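Local structure of transketolase (Campylobacter jejuni, 3L84) at residues A121-F126 against A396-F401; G357-A363 against I406-A412; L520-K524 against A544-E548. The protein belongs to the transketolase family of thiamine diphosphate-binding enzymes, its subunit combining a cofactor-binding domain, a pyrimidine-binding domain and a C-terminal domain. One frame throughout, in Å; residues are numbered along the deposited sequence.

Contact 1 (A121-F126 against A396-F401); sequences ANAVGF and AINNAF
Two regular alpha-helical segments, 121-126 and 396-401, cross at -49° with their axes only 7.0 Å apart, close enough for backbone to meet backbone. The CA atoms come nearest at Gly125, whose CA lies 3.9 Å from the CA of Ile397 and 3.7 Å from its CG2. Gly125 is the hollow: a CB here would clash with the carbonyl O of Ile397 and with the methyl of Ala400. The matching bump is Ala400, whose CB projects across the interface to sit 3.1 Å from Asn122 O and 3.7 Å from Gly125 C. Phe126 roofs this methyl. Its CA-CB bond points away, but chi1 near -77° (m) swings the ring back so that Ala400 CB rests 3.7 Å from the ring centroid, 8° off the normal, a CH-pi contact over one face. One turn earlier on each helix, Ala121 CB and Ala396 CB touch at 3.5 Å. Ile397, in an m,t rotamer, lies along the groove, with CG1 3.5 Å from Ala121 O and CD1 4.2 Å from Val124 CG1. Small residues four apart on both helices, Ala121/Gly125 and Ala396/Ala400, thus permit the tight crossing, which joins the thiamine diphosphate and pyrimidine binding domains. Helix 158-169 packs beside Ala121, Ala396 and Ile397, strand 146-151 backs Ala123 and Phe126, and helix 418-431 lies against Asn399.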
loop_
_atom_site.group_PDB
_atom_site.type_symbol
_atom_site.label_atom_id
_atom_site.label_comp_id
_atom_site.label_asym_id
_atom_site.label_seq_id
_atom_site.Cartn_x
_atom_site.Cartn_y
_atom_site.Cartn_z
ATOM N N ALA A 121 -3.181 -2.115 -14.260
ATOM C CA ALA A 121 -2.001 -2.936 -14.054
ATOM C C ALA A 121 -2.296 -4.391 -14.410
ATOM O O ALA A 121 -1.436 -5.089 -14.940
ATOM C CB ALA A 121 -1.494 -2.796 -12.601
ATOM N N ASN A 122 -3.488 -4.897 -14.079
ATOM C CA ASN A 122 -3.851 -6.272 -14.458
ATOM C C ASN A 122 -3.820 -6.418 -15.986
ATOM O O ASN A 122 -3.332 -7.429 -16.509
ATOM C CB ASN A 122 -5.262 -6.614 -14.028
ATOM C CG ASN A 122 -5.481 -6.583 -12.522
ATOM O OD1 ASN A 122 -4.579 -6.933 -11.704
ATOM N ND2 ASN A 122 -6.672 -6.201 -12.156
ATOM N N ALA A 123 -4.327 -5.413 -16.694
ATOM C CA ALA A 123 -4.355 -5.510 -18.136
ATOM C C ALA A 123 -2.944 -5.520 -18.727
ATOM O O ALA A 123 -2.653 -6.273 -19.660
ATOM C CB ALA A 123 -5.176 -4.379 -18.721
ATOM N N VAL A 124 -2.056 -4.684 -18.184
ATOM C CA VAL A 124 -0.641 -4.757 -18.562
ATOM C C VAL A 124 -0.111 -6.149 -18.293
ATOM O O VAL A 124 0.633 -6.718 -19.102
ATOM C CB VAL A 124 0.172 -3.680 -17.839
ATOM C CG1 VAL A 124 1.696 -3.942 -17.979
ATOM C CG2 VAL A 124 -0.205 -2.285 -18.354
ATOM N N GLY A 125 -0.497 -6.739 -17.147
ATOM C CA GLY A 125 -0.064 -8.079 -16.860
ATOM C C GLY A 125 -0.582 -9.139 -17.843
ATOM O O GLY A 125 0.161 -10.032 -18.233
ATOM N N PHE A 126 -1.843 -9.034 -18.239
ATOM C CA PHE A 126 -2.355 -9.947 -19.277
ATOM C C PHE A 126 -1.583 -9.788 -20.576
ATOM O O PHE A 126 -1.368 -10.775 -21.249
ATOM C CB PHE A 126 -3.852 -9.712 -19.520
ATOM C CG PHE A 126 -4.771 -10.288 -18.479
ATOM C CD1 PHE A 126 -4.716 -11.595 -18.108
ATOM C CD2 PHE A 126 -5.737 -9.481 -17.902
ATOM C CE1 PHE A 126 -5.597 -12.146 -17.134
ATOM C CE2 PHE A 126 -6.604 -10.005 -16.925
ATOM C CZ PHE A 126 -6.545 -11.337 -16.561
ATOM N N ALA A 396 -0.078 -6.735 -9.031
ATOM C CA ALA A 396 -1.259 -6.676 -9.890
ATOM C C ALA A 396 -0.982 -7.339 -11.241
ATOM O O ALA A 396 -1.848 -8.016 -11.820
ATOM C CB ALA A 396 -1.751 -5.221 -10.050
ATOM N N ILE A 397 0.212 -7.166 -11.767
ATOM C CA ILE A 397 0.615 -7.844 -13.026
ATOM C C ILE A 397 0.634 -9.347 -12.828
ATOM O O ILE A 397 0.098 -10.102 -13.647
ATOM C CB ILE A 397 2.013 -7.339 -13.488
ATOM C CG1 ILE A 397 1.880 -5.968 -14.134
ATOM C CG2 ILE A 397 2.732 -8.348 -14.417
ATOM C CD1 ILE A 397 3.154 -5.151 -14.272
ATOM N N ASN A 398 1.209 -9.800 -11.713
ATOM C CA ASN A 398 1.269 -11.231 -11.460
ATOM C C ASN A 398 -0.090 -11.824 -11.121
ATOM O O ASN A 398 -0.335 -12.996 -11.422
ATOM C CB ASN A 398 2.312 -11.527 -10.392
ATOM C CG ASN A 398 3.718 -11.651 -10.938
ATOM O OD1 ASN A 398 4.707 -11.616 -10.119
ATOM N ND2 ASN A 398 3.857 -11.842 -12.196
ATOM N N ASN A 399 -1.028 -11.027 -10.591
ATOM C CA ASN A 399 -2.412 -11.503 -10.464
ATOM C C ASN A 399 -2.964 -11.884 -11.834
ATOM O O ASN A 399 -3.660 -12.889 -11.977
ATOM C CB ASN A 399 -3.301 -10.448 -9.819
ATOM C CG ASN A 399 -3.099 -10.280 -8.349
ATOM O OD1 ASN A 399 -2.488 -11.102 -7.677
ATOM N ND2 ASN A 399 -3.642 -9.176 -7.818
ATOM N N ALA A 400 -2.638 -11.096 -12.853
ATOM C CA ALA A 400 -3.048 -11.400 -14.201
ATOM C C ALA A 400 -2.289 -12.589 -14.793
ATOM O O ALA A 400 -2.914 -13.407 -15.470
ATOM C CB ALA A 400 -2.900 -10.133 -15.096
ATOM N N PHE A 401 -0.992 -12.708 -14.556
ATOM C CA PHE A 401 -0.275 -13.915 -14.961
ATOM C C PHE A 401 -0.981 -15.135 -14.406
ATOM O O PHE A 401 -1.098 -16.159 -15.085
ATOM C CB PHE A 401 1.198 -13.932 -14.508
ATOM C CG PHE A 401 2.181 -13.287 -15.458
ATOM C CD1 PHE A 401 2.390 -11.932 -15.488
ATOM C CD2 PHE A 401 2.900 -14.092 -16.343
ATOM C CE1 PHE A 401 3.304 -11.370 -16.367
ATOM C CE2 PHE A 401 3.824 -13.533 -17.227
ATOM C CZ PHE A 401 4.034 -12.182 -17.227
#

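Contact 2 (G357-A363 against I406-A412); sequences GFLGGSA and IFLPFSA
Phe410, with chi1 at 70° (p), lays its ring over Gly360, whose CA stands 3.7 Å from the ring centroid, 12° off the normal, in a CH-pi contact. Phe358 (chi1 t) adjoins it obliquely, CE2 to Phe410 CD2 3.6 Å, and both rings pack on helix 340-354. Beneath them, strands 358-362 and 408-412 run parallel at 15°, axes 4.7 Å apart, in the register Phe358-Leu408, Gly360-Phe410 and Ser362-Ala412. Hydrogen bonds pass to and fro: Leu408 N to Gly357 O (2.9 Å), Leu359 N to Leu408 O (3.2 Å), Phe410 N to Leu359 O (3.0 Å), Gly361 N to Phe410 O (3.2 Å), a weak Ala412 N to Gly361 O (3.0 Å), then Ala363 N to Ala412 O (3.1 Å). Gly360 (phi/psi 163/-160) could not carry a CB, which would strike Phe410 O. On the other face Leu359 CD2 meets Phe407 CD1 at 4.0 Å, and Pro409 packs on helix 391-404. With helices over both faces, this is the interior of the parallel alpha/beta sheet characteristic of the pyrimidine binding domain.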
loop_
_atom_site.group_PDB
_atom_site.type_symbol
_atom_site.label_atom_id
_atom_site.label_comp_id
_atom_site.label_asym_id
_atom_site.label_seq_id
_atom_site.Cartn_x
_atom_site.Cartn_y
_atom_site.Cartn_z
ATOM N N GLY A 357 5.744 -23.337 -16.738
ATOM C CA GLY A 357 4.994 -22.132 -16.518
ATOM C C GLY A 357 5.309 -21.365 -15.240
ATOM O O GLY A 357 4.659 -20.349 -14.977
ATOM N N PHE A 358 6.273 -21.835 -14.441
ATOM C CA PHE A 358 6.676 -21.162 -13.211
ATOM C C PHE A 358 7.685 -20.069 -13.515
ATOM O O PHE A 358 8.723 -20.329 -14.091
ATOM C CB PHE A 358 7.246 -22.189 -12.246
ATOM C CG PHE A 358 7.493 -21.663 -10.870
ATOM C CD1 PHE A 358 6.518 -21.757 -9.871
ATOM C CD2 PHE A 358 8.713 -21.082 -10.545
ATOM C CE1 PHE A 358 6.761 -21.282 -8.596
ATOM C CE2 PHE A 358 8.952 -20.617 -9.241
ATOM C CZ PHE A 358 7.969 -20.710 -8.291
ATOM N N LEU A 359 7.405 -18.838 -13.107
ATOM C CA LEU A 359 8.275 -17.709 -13.409
ATOM C C LEU A 359 7.923 -16.583 -12.446
ATOM O O LEU A 359 6.983 -16.680 -11.670
ATOM C CB LEU A 359 8.148 -17.258 -14.874
ATOM C CG LEU A 359 6.966 -16.340 -15.263
ATOM C CD1 LEU A 359 7.044 -16.011 -16.791
ATOM C CD2 LEU A 359 5.595 -16.862 -14.916
ATOM N N GLY A 360 8.709 -15.522 -12.477
ATOM C CA GLY A 360 8.426 -14.391 -11.600
ATOM C C GLY A 360 9.616 -13.508 -11.473
ATOM O O GLY A 360 10.556 -13.543 -12.284
ATOM N N GLY A 361 9.615 -12.714 -10.421
ATOM C CA GLY A 361 10.720 -11.809 -10.212
ATOM C C GLY A 361 10.544 -10.968 -8.991
ATOM O O GLY A 361 9.642 -11.217 -8.164
ATOM N N SER A 362 11.423 -9.985 -8.879
ATOM C CA SER A 362 11.510 -9.099 -7.725
ATOM C C SER A 362 11.351 -7.661 -8.184
ATOM O O SER A 362 11.598 -7.295 -9.344
ATOM C CB SER A 362 12.906 -9.295 -7.093
ATOM O OG SER A 362 13.119 -8.394 -5.999
ATOM N N ALA A 363 10.964 -6.817 -7.233
ATOM C CA ALA A 363 10.902 -5.380 -7.446
ATOM C C ALA A 363 12.260 -4.744 -7.182
ATOM O O ALA A 363 12.503 -4.111 -6.152
ATOM C CB ALA A 363 9.780 -4.738 -6.567
ATOM N N ILE A 406 -1.857 -20.456 -18.004
ATOM C CA ILE A 406 -0.725 -21.376 -18.098
ATOM C C ILE A 406 0.457 -21.047 -17.156
ATOM O O ILE A 406 1.487 -21.773 -17.218
ATOM C CB ILE A 406 -0.207 -21.472 -19.549
ATOM C CG1 ILE A 406 0.203 -20.089 -20.082
ATOM C CG2 ILE A 406 -1.237 -22.178 -20.441
ATOM C CD1 ILE A 406 1.057 -20.139 -21.378
ATOM N N PHE A 407 0.321 -20.056 -16.291
ATOM C CA PHE A 407 1.451 -19.571 -15.487
ATOM C C PHE A 407 1.240 -19.711 -13.993
ATOM O O PHE A 407 0.110 -19.664 -13.488
ATOM C CB PHE A 407 1.769 -18.110 -15.795
ATOM C CG PHE A 407 2.158 -17.849 -17.222
ATOM C CD1 PHE A 407 3.299 -18.409 -17.750
ATOM C CD2 PHE A 407 1.349 -17.103 -18.043
ATOM C CE1 PHE A 407 3.659 -18.177 -19.066
ATOM C CE2 PHE A 407 1.692 -16.863 -19.372
ATOM C CZ PHE A 407 2.864 -17.443 -19.870
ATOM N N LEU A 408 2.364 -19.899 -13.309
ATOM C CA LEU A 408 2.482 -19.991 -11.846
ATOM C C LEU A 408 3.479 -18.900 -11.428
ATOM O O LEU A 408 4.701 -19.166 -11.455
ATOM C CB LEU A 408 2.989 -21.374 -11.465
ATOM C CG LEU A 408 2.000 -22.495 -11.751
ATOM C CD1 LEU A 408 2.712 -23.835 -11.822
ATOM C CD2 LEU A 408 0.908 -22.516 -10.727
ATOM N N PRO A 409 2.994 -17.706 -11.098
ATOM C CA PRO A 409 3.900 -16.585 -10.878
ATOM C C PRO A 409 4.275 -16.378 -9.422
ATOM O O PRO A 409 3.509 -16.689 -8.502
ATOM C CB PRO A 409 3.092 -15.398 -11.358
ATOM C CG PRO A 409 1.705 -15.754 -10.917
ATOM C CD PRO A 409 1.601 -17.247 -11.155
ATOM N N PHE A 410 5.455 -15.790 -9.223
ATOM C CA PHE A 410 5.846 -15.291 -7.903
ATOM C C PHE A 410 6.290 -13.849 -7.973
ATOM O O PHE A 410 6.875 -13.389 -8.941
ATOM C CB PHE A 410 6.943 -16.171 -7.215
ATOM C CG PHE A 410 8.310 -16.103 -7.847
ATOM C CD1 PHE A 410 9.209 -15.084 -7.502
ATOM C CD2 PHE A 410 8.677 -17.017 -8.808
ATOM C CE1 PHE A 410 10.468 -15.034 -8.103
ATOM C CE2 PHE A 410 9.933 -16.964 -9.403
ATOM C CZ PHE A 410 10.817 -15.970 -9.041
ATOM N N SER A 411 5.933 -13.106 -6.911
ATOM C CA SER A 411 6.286 -11.698 -6.677
ATOM C C SER A 411 7.184 -11.621 -5.474
ATOM O O SER A 411 6.851 -12.218 -4.446
ATOM C CB SER A 411 5.029 -10.864 -6.365
ATOM O OG SER A 411 4.103 -10.900 -7.448
ATOM N N ALA A 412 8.294 -10.885 -5.538
ATOM C CA ALA A 412 9.253 -10.821 -4.444
ATOM C C ALA A 412 9.622 -9.413 -4.078
ATOM O O ALA A 412 9.859 -8.564 -4.945
ATOM C CB ALA A 412 10.516 -11.652 -4.775
#

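Contact 3 (L520-K524 against A544-E548); sequences LKESK and ANELE
Segment 520-524 opens with a classic beta bulge at the end of edge strand 518-521, where the chain turns a corner: Leu520 (phi/psi -95/-26) and Lys521 (phi/psi -148/133) both face Val556 of strand 554-558. From Lys521 on the backbone is extended. Segment 544-548 is regular helix, with Glu548 N bonded to Ala544 O at 2.8 Å. The two backbones stay well apart, the nearest CA pairs being Lys521-Ala544 at 8.7 Å and Ser523-Glu548 at 9.5 Å, so side chains must span the gap. Lys521 does so fully stretched, all four chi angles t. Its NZ makes a weak hydrogen bond to Asn545 OD1 (2.9 Å) and lies 3.5 Å from the backbone C of Ala544, 3.8 Å from Ala544 CB and 3.6 Å from Glu548 CG. Ser523, two residues on and pointing the same way, takes chi1 m and brings OG within 2.8 Å of Glu548 OE2. Glu548 reaches back with chi1 m and chi2 near -93°. Cys554 of strand 554-558 joins this second bridge: Ser523 OG also lies at its carbonyl O, and its N donates to Glu548 OE2. The helix is thereby tied to the edge of the C-terminal domain's mixed sheet. Although Lys521 and Glu548 carry opposite charges, NZ and OE2 are 4.3 Å apart, beyond a salt bridge; the link is polar, with the charges near each other but not paired.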
loop_
_atom_site.group_PDB
_atom_site.type_symbol
_atom_site.label_atom_id
_atom_site.label_comp_id
_atom_site.label_asym_id
_atom_site.label_seq_id
_atom_site.Cartn_x
_atom_site.Cartn_y
_atom_site.Cartn_z
ATOM N N LEU A 520 8.272 -30.122 18.267
ATOM C CA LEU A 520 9.711 -30.420 18.143
ATOM C C LEU A 520 10.236 -31.094 19.401
ATOM O O LEU A 520 11.262 -31.775 19.364
ATOM C CB LEU A 520 10.545 -29.131 17.937
ATOM C CG LEU A 520 10.370 -28.515 16.594
ATOM C CD1 LEU A 520 11.033 -27.158 16.579
ATOM C CD2 LEU A 520 10.970 -29.409 15.512
ATOM N N LYS A 521 9.582 -30.846 20.534
ATOM C CA LYS A 521 10.004 -31.406 21.822
ATOM C C LYS A 521 8.754 -31.615 22.613
ATOM O O LYS A 521 7.887 -30.731 22.648
ATOM C CB LYS A 521 10.964 -30.453 22.554
ATOM C CG LYS A 521 11.473 -30.936 23.891
ATOM C CD LYS A 521 12.420 -29.885 24.455
ATOM C CE LYS A 521 12.889 -30.168 25.854
ATOM N NZ LYS A 521 14.127 -29.360 26.090
ATOM N N GLU A 522 8.623 -32.791 23.212
ATOM C CA GLU A 522 7.439 -33.138 23.995
ATOM C C GLU A 522 7.885 -33.770 25.280
ATOM O O GLU A 522 8.670 -34.711 25.262
ATOM C CB GLU A 522 6.531 -34.098 23.235
ATOM C CG GLU A 522 5.166 -34.400 23.905
ATOM C CD GLU A 522 4.198 -35.191 23.055
ATOM O OE1 GLU A 522 4.642 -35.983 22.201
ATOM O OE2 GLU A 522 2.979 -35.052 23.263
ATOM N N SER A 523 7.340 -33.272 26.374
ATOM C CA SER A 523 7.654 -33.783 27.697
ATOM C C SER A 523 6.381 -34.139 28.435
ATOM O O SER A 523 5.394 -33.388 28.392
ATOM C CB SER A 523 8.437 -32.741 28.497
ATOM O OG SER A 523 9.634 -32.373 27.827
ATOM N N LYS A 524 6.434 -35.259 29.161
ATOM C CA LYS A 524 5.337 -35.675 30.011
ATOM C C LYS A 524 5.086 -34.602 31.074
ATOM O O LYS A 524 6.023 -34.026 31.642
ATOM C CB LYS A 524 5.656 -37.033 30.655
ATOM N N ALA A 544 14.024 -24.003 26.290
ATOM C CA ALA A 544 13.399 -25.191 26.848
ATOM C C ALA A 544 14.464 -26.115 27.473
ATOM O O ALA A 544 14.265 -26.665 28.542
ATOM C CB ALA A 544 12.618 -25.932 25.780
ATOM N N ASN A 545 15.625 -26.223 26.835
ATOM C CA ASN A 545 16.741 -27.028 27.390
ATOM C C ASN A 545 17.195 -26.438 28.726
ATOM O O ASN A 545 17.445 -27.159 29.687
ATOM C CB ASN A 545 17.935 -27.044 26.416
ATOM C CG ASN A 545 17.721 -27.949 25.239
ATOM O OD1 ASN A 545 16.882 -28.857 25.284
ATOM N ND2 ASN A 545 18.473 -27.704 24.147
ATOM N N GLU A 546 17.303 -25.116 28.810
ATOM C CA GLU A 546 17.658 -24.482 30.063
ATOM C C GLU A 546 16.579 -24.689 31.140
ATOM O O GLU A 546 16.899 -24.993 32.294
ATOM C CB GLU A 546 17.957 -22.988 29.848
ATOM C CG GLU A 546 18.371 -22.222 31.119
ATOM C CD GLU A 546 19.666 -22.726 31.737
ATOM O OE1 GLU A 546 20.477 -23.324 30.993
ATOM O OE2 GLU A 546 19.870 -22.514 32.963
ATOM N N LEU A 547 15.310 -24.531 30.774
ATOM C CA LEU A 547 14.201 -24.740 31.701
ATOM C C LEU A 547 14.203 -26.189 32.213
ATOM O O LEU A 547 14.028 -26.412 33.396
ATOM C CB LEU A 547 12.852 -24.370 31.056
ATOM C CG LEU A 547 12.521 -22.875 30.894
ATOM C CD1 LEU A 547 11.473 -22.668 29.836
ATOM C CD2 LEU A 547 12.065 -22.264 32.207
ATOM N N GLU A 548 14.461 -27.150 31.336
ATOM C CA GLU A 548 14.549 -28.564 31.731
ATOM C C GLU A 548 15.725 -28.786 32.704
ATOM O O GLU A 548 15.586 -29.519 33.687
ATOM C CB GLU A 548 14.675 -29.451 30.491
ATOM C CG GLU A 548 13.429 -29.498 29.630
ATOM C CD GLU A 548 12.458 -30.634 29.928
ATOM O OE1 GLU A 548 12.655 -31.391 30.928
ATOM O OE2 GLU A 548 11.490 -30.773 29.152
#

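How the contacts relate
Contacts 1 and 2 form one continuous core, their centres 11 Å apart, and share an element sequence: helix 391-404, which serves contact 1, leads directly into strand 408-414 of contact 2. They meet by packing, Phe401 O lying 3.5 Å from Phe407 CB, and the Phe401 and Phe407 rings pack edge-to-face. Glycine matters in both, in contact 1 for the close approach of two helices, in contact 2 where Gly360 lies under the Phe410 ring. Yet contact 1 is held by shape and apolar packing between two domains, contact 2 by main-chain hydrogen bonds within one. Contact 3 stands apart at the surface of the C-terminal domain, its nearest atoms about 26 Å from contact 2, and works through a few polar side chains.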